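Side-chain contacts in thiosulfate sulfurtransferase (PDB 1YT8), which probably transfers sulfur from thiosulfate to cyanide, as rhodaneses do, using a chain built of repeated rhodanese-like domains: residues A[9-14]-A[99-104]; A[117-122]-A[343-348]. One frame throughout, in Å; residues are numbered along the deposited sequence.

Interaction 1: A[9-14]-A[99-104]; sequences RTFHDI and SGWRNA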
ATOM      1  N   ARG A   9     -12.187 -22.380   7.978  1.00 18.63           N
ATOM      2  CA  ARG A   9     -12.659 -22.202   6.617  1.00 18.22           C
ATOM      3  C   ARG A   9     -11.596 -22.746   5.675  1.00 17.46           C
ATOM      4  O   ARG A   9     -10.397 -22.585   5.912  1.00 17.80           O
ATOM      5  CB  ARG A   9     -12.932 -20.725   6.328  1.00 18.92           C
ATOM      6  CG  ARG A   9     -14.357 -20.302   6.671  1.00 20.27           C
ATOM      7  CD  ARG A   9     -14.666 -18.897   6.162  1.00 20.60           C
ATOM      8  NE  ARG A   9     -14.266 -17.850   7.097  1.00 18.70           N
ATOM      9  CZ  ARG A   9     -15.032 -17.397   8.084  1.00 17.66           C
ATOM     10  NH1 ARG A   9     -16.244 -17.903   8.269  1.00 19.00           N
ATOM     11  NH2 ARG A   9     -14.595 -16.427   8.876  1.00 19.28           N
ATOM     12  N   THR A  10     -12.045 -23.390   4.604  1.00 17.54           N
ATOM     13  CA  THR A  10     -11.148 -23.995   3.637  1.00 15.75           C
ATOM     14  C   THR A  10     -10.969 -23.186   2.364  1.00 16.38           C
ATOM     15  O   THR A  10     -11.625 -22.166   2.150  1.00 15.14           O
ATOM     16  CB  THR A  10     -11.659 -25.380   3.203  1.00 17.55           C
ATOM     17  OG1 THR A  10     -12.800 -25.214   2.345  1.00 16.26           O
ATOM     18  CG2 THR A  10     -12.069 -26.210   4.419  1.00 15.62           C
ATOM     19  N   PHE A  11     -10.060 -23.670   1.527  1.00 16.92           N
ATOM     20  CA  PHE A  11      -9.786 -23.071   0.230  1.00 18.72           C
ATOM     21  C   PHE A  11     -11.120 -22.977  -0.514  1.00 17.86           C
ATOM     22  O   PHE A  11     -11.445 -21.957  -1.117  1.00 16.40           O
ATOM     23  CB  PHE A  11      -8.819 -23.969  -0.552  1.00 19.01           C
ATOM     24  CG  PHE A  11      -8.846 -23.751  -2.042  1.00 19.10           C
ATOM     25  CD1 PHE A  11      -8.230 -22.638  -2.613  1.00 18.77           C
ATOM     26  CD2 PHE A  11      -9.512 -24.650  -2.874  1.00 19.33           C
ATOM     27  CE1 PHE A  11      -8.278 -22.421  -3.992  1.00 20.28           C
ATOM     28  CE2 PHE A  11      -9.567 -24.443  -4.254  1.00 20.74           C
ATOM     29  CZ  PHE A  11      -8.949 -23.325  -4.815  1.00 21.79           C
ATOM     30  N   HIS A  12     -11.894 -24.056  -0.455  1.00 18.46           N
ATOM     31  CA  HIS A  12     -13.186 -24.108  -1.129  1.00 18.74           C
ATOM     32  C   HIS A  12     -14.188 -23.078  -0.617  1.00 17.37           C
ATOM     33  O   HIS A  12     -14.964 -22.529  -1.402  1.00 16.82           O
ATOM     34  CB  HIS A  12     -13.756 -25.523  -1.031  1.00 21.22           C
ATOM     35  CG  HIS A  12     -12.921 -26.540  -1.743  1.00 26.80           C
ATOM     36  ND1 HIS A  12     -12.819 -26.583  -3.117  1.00 30.40           N
ATOM     37  CD2 HIS A  12     -12.083 -27.495  -1.274  1.00 29.64           C
ATOM     38  CE1 HIS A  12     -11.952 -27.518  -3.463  1.00 30.25           C
ATOM     39  NE2 HIS A  12     -11.490 -28.085  -2.364  1.00 31.59           N
ATOM     40  N   ASP A  13     -14.173 -22.814   0.688  1.00 16.12           N
ATOM     41  CA  ASP A  13     -15.077 -21.822   1.271  1.00 14.83           C
ATOM     42  C   ASP A  13     -14.723 -20.448   0.713  1.00 14.17           C
ATOM     43  O   ASP A  13     -15.599 -19.671   0.324  1.00 13.04           O
ATOM     44  CB  ASP A  13     -14.938 -21.768   2.800  1.00 16.34           C
ATOM     45  CG  ASP A  13     -15.501 -22.995   3.494  1.00 18.62           C
ATOM     46  OD1 ASP A  13     -16.643 -23.389   3.177  1.00 16.87           O
ATOM     47  OD2 ASP A  13     -14.804 -23.554   4.373  1.00 14.88           O
ATOM     48  N   ILE A  14     -13.428 -20.146   0.694  1.00 13.99           N
ATOM     49  CA  ILE A  14     -12.953 -18.859   0.193  1.00 13.33           C
ATOM     50  C   ILE A  14     -13.239 -18.716  -1.303  1.00 14.02           C
ATOM     51  O   ILE A  14     -13.717 -17.674  -1.751  1.00 13.20           O
ATOM     52  CB  ILE A  14     -11.428 -18.694   0.425  1.00 14.12           C
ATOM     53  CG1 ILE A  14     -11.104 -18.782   1.926  1.00 13.92           C
ATOM     54  CG2 ILE A  14     -10.954 -17.378  -0.179  1.00 11.77           C
ATOM     55  CD1 ILE A  14     -11.798 -17.735   2.794  1.00 15.30           C
ATOM     56  N   SER A  99      -0.092 -24.090   3.253  1.00 18.97           N
ATOM     57  CA  SER A  99       0.049 -25.411   2.653  1.00 19.08           C
ATOM     58  C   SER A  99      -1.311 -26.002   2.310  1.00 18.38           C
ATOM     59  O   SER A  99      -1.448 -26.748   1.339  1.00 21.18           O
ATOM     60  CB  SER A  99       0.809 -26.345   3.600  1.00 21.55           C
ATOM     61  OG  SER A  99       2.158 -25.927   3.730  1.00 22.61           O
ATOM     62  N   GLY A 100      -2.315 -25.664   3.112  1.00 18.36           N
ATOM     63  CA  GLY A 100      -3.657 -26.158   2.864  1.00 17.55           C
ATOM     64  C   GLY A 100      -4.173 -25.605   1.548  1.00 19.48           C
ATOM     65  O   GLY A 100      -4.801 -26.319   0.767  1.00 19.03           O
ATOM     66  N   TRP A 101      -3.900 -24.328   1.300  1.00 17.13           N
ATOM     67  CA  TRP A 101      -4.331 -23.678   0.068  1.00 17.07           C
ATOM     68  C   TRP A 101      -3.658 -24.336  -1.138  1.00 17.65           C
ATOM     69  O   TRP A 101      -4.312 -24.667  -2.131  1.00 17.23           O
ATOM     70  CB  TRP A 101      -3.983 -22.187   0.124  1.00 15.92           C
ATOM     71  CG  TRP A 101      -4.462 -21.401  -1.060  1.00 15.78           C
ATOM     72  CD1 TRP A 101      -3.866 -21.311  -2.286  1.00 17.46           C
ATOM     73  CD2 TRP A 101      -5.647 -20.598  -1.130  1.00 17.06           C
ATOM     74  NE1 TRP A 101      -4.607 -20.498  -3.116  1.00 18.05           N
ATOM     75  CE2 TRP A 101      -5.706 -20.049  -2.431  1.00 17.09           C
ATOM     76  CE3 TRP A 101      -6.667 -20.291  -0.218  1.00 16.01           C
ATOM     77  CZ2 TRP A 101      -6.747 -19.205  -2.845  1.00 16.14           C
ATOM     78  CZ3 TRP A 101      -7.705 -19.450  -0.629  1.00 18.36           C
ATOM     79  CH2 TRP A 101      -7.733 -18.917  -1.932  1.00 16.35           C
ATOM     80  N   ARG A 102      -2.347 -24.525  -1.037  1.00 16.45           N
ATOM     81  CA  ARG A 102      -1.574 -25.146  -2.102  1.00 17.29           C
ATOM     82  C   ARG A 102      -2.061 -26.569  -2.382  1.00 18.00           C
ATOM     83  O   ARG A 102      -2.304 -26.937  -3.530  1.00 17.23           O
ATOM     84  CB  ARG A 102      -0.087 -25.180  -1.717  1.00 18.87           C
ATOM     85  CG  ARG A 102       0.813 -25.785  -2.784  1.00 21.08           C
ATOM     86  CD  ARG A 102       2.241 -25.991  -2.290  1.00 22.55           C
ATOM     87  NE  ARG A 102       2.888 -24.741  -1.904  1.00 22.90           N
ATOM     88  CZ  ARG A 102       3.110 -24.368  -0.647  1.00 22.72           C
ATOM     89  NH1 ARG A 102       2.738 -25.149   0.357  1.00 22.52           N
ATOM     90  NH2 ARG A 102       3.709 -23.211  -0.394  1.00 25.14           N
ATOM     91  N   ASN A 103      -2.211 -27.361  -1.323  1.00 17.61           N
ATOM     92  CA  ASN A 103      -2.641 -28.751  -1.461  1.00 19.73           C
ATOM     93  C   ASN A 103      -4.029 -28.921  -2.065  1.00 20.29           C
ATOM     94  O   ASN A 103      -4.324 -29.952  -2.676  1.00 20.06           O
ATOM     95  CB  ASN A 103      -2.580 -29.463  -0.105  1.00 21.29           C
ATOM     96  CG  ASN A 103      -1.169 -29.559   0.436  1.00 22.70           C
ATOM     97  OD1 ASN A 103      -0.205 -29.587  -0.329  1.00 21.63           O
ATOM     98  ND2 ASN A 103      -1.040 -29.622   1.757  1.00 22.92           N
ATOM     99  N   ALA A 104      -4.878 -27.915  -1.892  1.00 20.10           N
ATOM    100  CA  ALA A 104      -6.234 -27.967  -2.427  1.00 19.96           C
ATOM    101  C   ALA A 104      -6.259 -27.572  -3.903  1.00 21.44           C
ATOM    102  O   ALA A 104      -7.309 -27.604  -4.548  1.00 22.59           O
ATOM    103  CB  ALA A 104      -7.147 -27.053  -1.617  1.00 20.85           C
TER
HETATM  104  O   HOH W   1      -9.424 -29.253  -4.091  1.00 29.06           O
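Phe11 and Trp101 both carry CG trans to the backbone N (chi1 159° and -176°), and these torsions send the two rings toward each other between their helices to meet in a T-shaped (edge-to-face) stack. The phenyl edge stands on the indole face with the planes at 89°, and Phe11 CD1 lies 3.6 Å from Trp101 CD2, above the centre of the indole. Ile14 meets the same indole at its rim, its CG2 methyl 3.9 Å from Trp101 CZ3. The methyl CB of Ala104 lies obliquely beside the phenyl ring, 3.6 Å from Phe11 CD2. Nearer the surface, one water donates to Ala104 O at 2.7 Å and accepts a weak bond from His12 NE2. Thr10 and Asp13 form a capping box that starts the helix of Phe11: Thr10 N gives a nearly straight bond to Asp13 OD2 (2.8 Å), and Asp13 N returns one to Thr10 OG1 (3.2 Å). Trp101 NE1 donates to Glu107 O, tying down the pyrrole end of the indole. The contact thus joins helix 11-20, directly after edge strand 7-9, to helix 97-103, which follows the adjacent parallel strand 91-94 of the same rhodanese-like sheet.

Interaction 2: A[117-122]-A[343-348]; sequences KAFGEL and AQMGWQ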
ATOM      1  N   LYS A 117      -0.994  -5.527 -10.013  1.00 11.92           N
ATOM      2  CA  LYS A 117       0.036  -5.746 -11.023  1.00 11.73           C
ATOM      3  C   LYS A 117      -0.391  -6.740 -12.096  1.00 11.26           C
ATOM      4  O   LYS A 117      -0.082  -6.560 -13.277  1.00 10.26           O
ATOM      5  CB  LYS A 117       1.330  -6.209 -10.355  1.00 13.28           C
ATOM      6  CG  LYS A 117       1.867  -5.211  -9.349  1.00 12.63           C
ATOM      7  CD  LYS A 117       3.094  -5.743  -8.638  1.00 11.46           C
ATOM      8  CE  LYS A 117       3.648  -4.710  -7.672  1.00 11.03           C
ATOM      9  NZ  LYS A 117       4.831  -5.247  -6.939  1.00 13.69           N
ATOM     10  N   ALA A 118      -1.094  -7.790 -11.684  1.00 12.21           N
ATOM     11  CA  ALA A 118      -1.574  -8.791 -12.628  1.00 10.84           C
ATOM     12  C   ALA A 118      -2.595  -8.121 -13.541  1.00 11.38           C
ATOM     13  O   ALA A 118      -2.645  -8.390 -14.746  1.00 11.11           O
ATOM     14  CB  ALA A 118      -2.210  -9.953 -11.878  1.00 10.41           C
ATOM     15  N   PHE A 119      -3.413  -7.243 -12.966  1.00 12.83           N
ATOM     16  CA  PHE A 119      -4.409  -6.529 -13.759  1.00 11.98           C
ATOM     17  C   PHE A 119      -3.711  -5.664 -14.808  1.00 11.91           C
ATOM     18  O   PHE A 119      -4.168  -5.563 -15.945  1.00 11.43           O
ATOM     19  CB  PHE A 119      -5.284  -5.629 -12.881  1.00 12.83           C
ATOM     20  CG  PHE A 119      -6.235  -4.769 -13.673  1.00 14.31           C
ATOM     21  CD1 PHE A 119      -7.313  -5.340 -14.345  1.00 13.26           C
ATOM     22  CD2 PHE A 119      -6.025  -3.399 -13.788  1.00 12.56           C
ATOM     23  CE1 PHE A 119      -8.172  -4.557 -15.128  1.00 14.44           C
ATOM     24  CE2 PHE A 119      -6.875  -2.606 -14.568  1.00 14.57           C
ATOM     25  CZ  PHE A 119      -7.954  -3.192 -15.240  1.00 14.63           C
ATOM     26  N   GLY A 120      -2.604  -5.037 -14.419  1.00 11.97           N
ATOM     27  CA  GLY A 120      -1.872  -4.200 -15.353  1.00 13.03           C
ATOM     28  C   GLY A 120      -1.428  -4.981 -16.577  1.00 13.67           C
ATOM     29  O   GLY A 120      -1.506  -4.493 -17.711  1.00 10.70           O
ATOM     30  N   GLU A 121      -0.964  -6.205 -16.353  1.00 12.94           N
ATOM     31  CA  GLU A 121      -0.518  -7.045 -17.452  1.00 12.44           C
ATOM     32  C   GLU A 121      -1.705  -7.434 -18.329  1.00 13.19           C
ATOM     33  O   GLU A 121      -1.564  -7.550 -19.547  1.00 12.48           O
ATOM     34  CB  GLU A 121       0.182  -8.300 -16.919  1.00 14.01           C
ATOM     35  CG  GLU A 121       1.504  -8.029 -16.188  1.00 13.86           C
ATOM     36  CD  GLU A 121       2.506  -7.245 -17.027  1.00 16.27           C
ATOM     37  OE1 GLU A 121       2.606  -7.510 -18.248  1.00 16.95           O
ATOM     38  OE2 GLU A 121       3.205  -6.372 -16.465  1.00 16.41           O
ATOM     39  N   LEU A 122      -2.865  -7.634 -17.708  1.00 10.54           N
ATOM     40  CA  LEU A 122      -4.083  -7.991 -18.442  1.00 12.29           C
ATOM     41  C   LEU A 122      -4.491  -6.854 -19.376  1.00 11.65           C
ATOM     42  O   LEU A 122      -4.936  -7.093 -20.506  1.00 15.46           O
ATOM     43  CB  LEU A 122      -5.228  -8.291 -17.470  1.00 12.83           C
ATOM     44  CG  LEU A 122      -6.548  -8.761 -18.094  1.00 14.19           C
ATOM     45  CD1 LEU A 122      -6.332 -10.106 -18.797  1.00 15.92           C
ATOM     46  CD2 LEU A 122      -7.607  -8.905 -17.012  1.00 14.79           C
ATOM     47  N   ALA A 343     -13.146  -0.498 -11.070  1.00 11.67           N
ATOM     48  CA  ALA A 343     -14.305  -1.212 -11.597  1.00 10.55           C
ATOM     49  C   ALA A 343     -13.833  -2.375 -12.471  1.00 11.82           C
ATOM     50  O   ALA A 343     -14.378  -3.481 -12.410  1.00 11.86           O
ATOM     51  CB  ALA A 343     -15.176  -0.258 -12.415  1.00 10.04           C
ATOM     52  N   GLN A 344     -12.805  -2.121 -13.275  1.00 12.36           N
ATOM     53  CA  GLN A 344     -12.257  -3.138 -14.161  1.00 12.40           C
ATOM     54  C   GLN A 344     -11.551  -4.230 -13.369  1.00 11.22           C
ATOM     55  O   GLN A 344     -11.373  -5.349 -13.852  1.00 12.43           O
ATOM     56  CB  GLN A 344     -11.324  -2.481 -15.185  1.00 11.96           C
ATOM     57  CG  GLN A 344     -12.111  -1.660 -16.218  1.00 14.14           C
ATOM     58  CD  GLN A 344     -11.243  -0.817 -17.132  1.00 12.81           C
ATOM     59  OE1 GLN A 344     -10.624  -1.318 -18.067  1.00 12.17           O
ATOM     60  NE2 GLN A 344     -11.203   0.479 -16.864  1.00 12.28           N
HETATM   61  N   MSE A 345     -11.165  -3.907 -12.141  1.00 13.49           N
HETATM   62  CA  MSE A 345     -10.526  -4.886 -11.279  1.00 11.78           C
HETATM   63  C   MSE A 345     -11.595  -5.585 -10.439  1.00 12.35           C
HETATM   64  O   MSE A 345     -11.298  -6.216  -9.423  1.00 12.61           O
HETATM   65  CB  MSE A 345      -9.471  -4.224 -10.386  1.00 14.21           C
HETATM   66  CG  MSE A 345      -8.183  -3.901 -11.132  1.00 14.61           C
HETATM   67 SE   MSE A 345      -6.721  -3.392  -9.947  1.00 24.73          SE
HETATM   68  CE  MSE A 345      -7.310  -1.619  -9.530  1.00 13.09           C
ATOM     69  N   GLY A 346     -12.845  -5.450 -10.882  1.00 13.64           N
ATOM     70  CA  GLY A 346     -13.971  -6.099 -10.226  1.00 14.66           C
ATOM     71  C   GLY A 346     -14.590  -5.466  -8.995  1.00 14.28           C
ATOM     72  O   GLY A 346     -15.448  -6.082  -8.361  1.00 14.14           O
ATOM     73  N   TRP A 347     -14.182  -4.250  -8.647  1.00 13.35           N
ATOM     74  CA  TRP A 347     -14.736  -3.601  -7.464  1.00 13.76           C
ATOM     75  C   TRP A 347     -16.047  -2.874  -7.722  1.00 14.62           C
ATOM     76  O   TRP A 347     -16.273  -2.344  -8.815  1.00 15.01           O
ATOM     77  CB  TRP A 347     -13.752  -2.575  -6.888  1.00 14.83           C
ATOM     78  CG  TRP A 347     -12.501  -3.157  -6.321  1.00 14.91           C
ATOM     79  CD1 TRP A 347     -11.304  -3.325  -6.961  1.00 15.80           C
ATOM     80  CD2 TRP A 347     -12.330  -3.680  -5.001  1.00 16.68           C
ATOM     81  NE1 TRP A 347     -10.396  -3.922  -6.118  1.00 14.77           N
ATOM     82  CE2 TRP A 347     -11.001  -4.153  -4.908  1.00 15.97           C
ATOM     83  CE3 TRP A 347     -13.175  -3.799  -3.886  1.00 16.91           C
ATOM     84  CZ2 TRP A 347     -10.494  -4.738  -3.743  1.00 15.80           C
ATOM     85  CZ3 TRP A 347     -12.670  -4.381  -2.726  1.00 17.21           C
ATOM     86  CH2 TRP A 347     -11.339  -4.843  -2.665  1.00 15.35           C
ATOM     87  N   GLN A 348     -16.917  -2.867  -6.715  1.00 12.20           N
ATOM     88  CA  GLN A 348     -18.153  -2.109  -6.812  1.00 14.35           C
ATOM     89  C   GLN A 348     -17.645  -0.751  -6.351  1.00 14.97           C
ATOM     90  O   GLN A 348     -17.192  -0.594  -5.212  1.00 16.53           O
ATOM     91  CB  GLN A 348     -19.220  -2.631  -5.849  1.00 15.73           C
ATOM     92  CG  GLN A 348     -20.377  -1.653  -5.663  1.00 18.66           C
ATOM     93  CD  GLN A 348     -21.575  -2.275  -4.972  1.00 18.79           C
ATOM     94  OE1 GLN A 348     -21.432  -3.151  -4.117  1.00 18.71           O
ATOM     95  NE2 GLN A 348     -22.767  -1.811  -5.332  1.00 21.67           N
TER
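Phe119, on helix 114-127, takes CG of the selenomethionine Met345 over one ring face (CH-pi), with SE in an oblique Met-aromatic contact, just where a Schellman motif ends helix 334-344 of a rhodanese-like domain. The dense part is this face: Met345 CG sits 3.5 Å from the ring centroid and 20° off its normal, displaced toward the Phe119 CG side, where the two CG atoms are 3.3 Å apart. Selenium is held more loosely, 4.6 Å from the centroid and 40° off the normal. Toward the far end of the ring, Gln344 brings its CB to 3.4 Å from Phe119 CZ, while its amide turns elsewhere, to Ser340 O and Ile529 N. Neither part borders open solvent, since all three touching residues are buried; Ile201 and Phe526, the latter in an edge-to-face pair, also pack on Phe119. Helix 114-127 also borders the sulfite pocket: Glu121 is salt-bridged to Arg196 and Lys117 touches Thr197, two residues of its lining. Beyond Met345 the segments part: Gly346, with positive phi, takes the C-prime place, and the chain runs on to Gln348 without touching 117-122. The turn itself is closed by Gly346 N, which donates to Ala343 O at 2.9 Å.

Overall arrangement
Interaction 1 closes before interaction 2 opens along the chain, and the two are bridged by consecutive helices: 97-103 ends the first contact and 114-127 begins the second. Their centres lie 23 Å apart, with nearest atoms about 13 Å apart, so they do not touch. Interaction 1 is local to one rhodanese-like unit, whose parallel five-stranded sheet has strand order 1-5-4-2-3. Interaction 2 instead spans 220 intervening residues and sets helix 114-127 against the end of helix 334-344, which leads into strand 348-352 of another sheet with the same order. One contact therefore packs within a repeat, while the other ties distant parts of the chain together through a helix bordering the sulfite pocket.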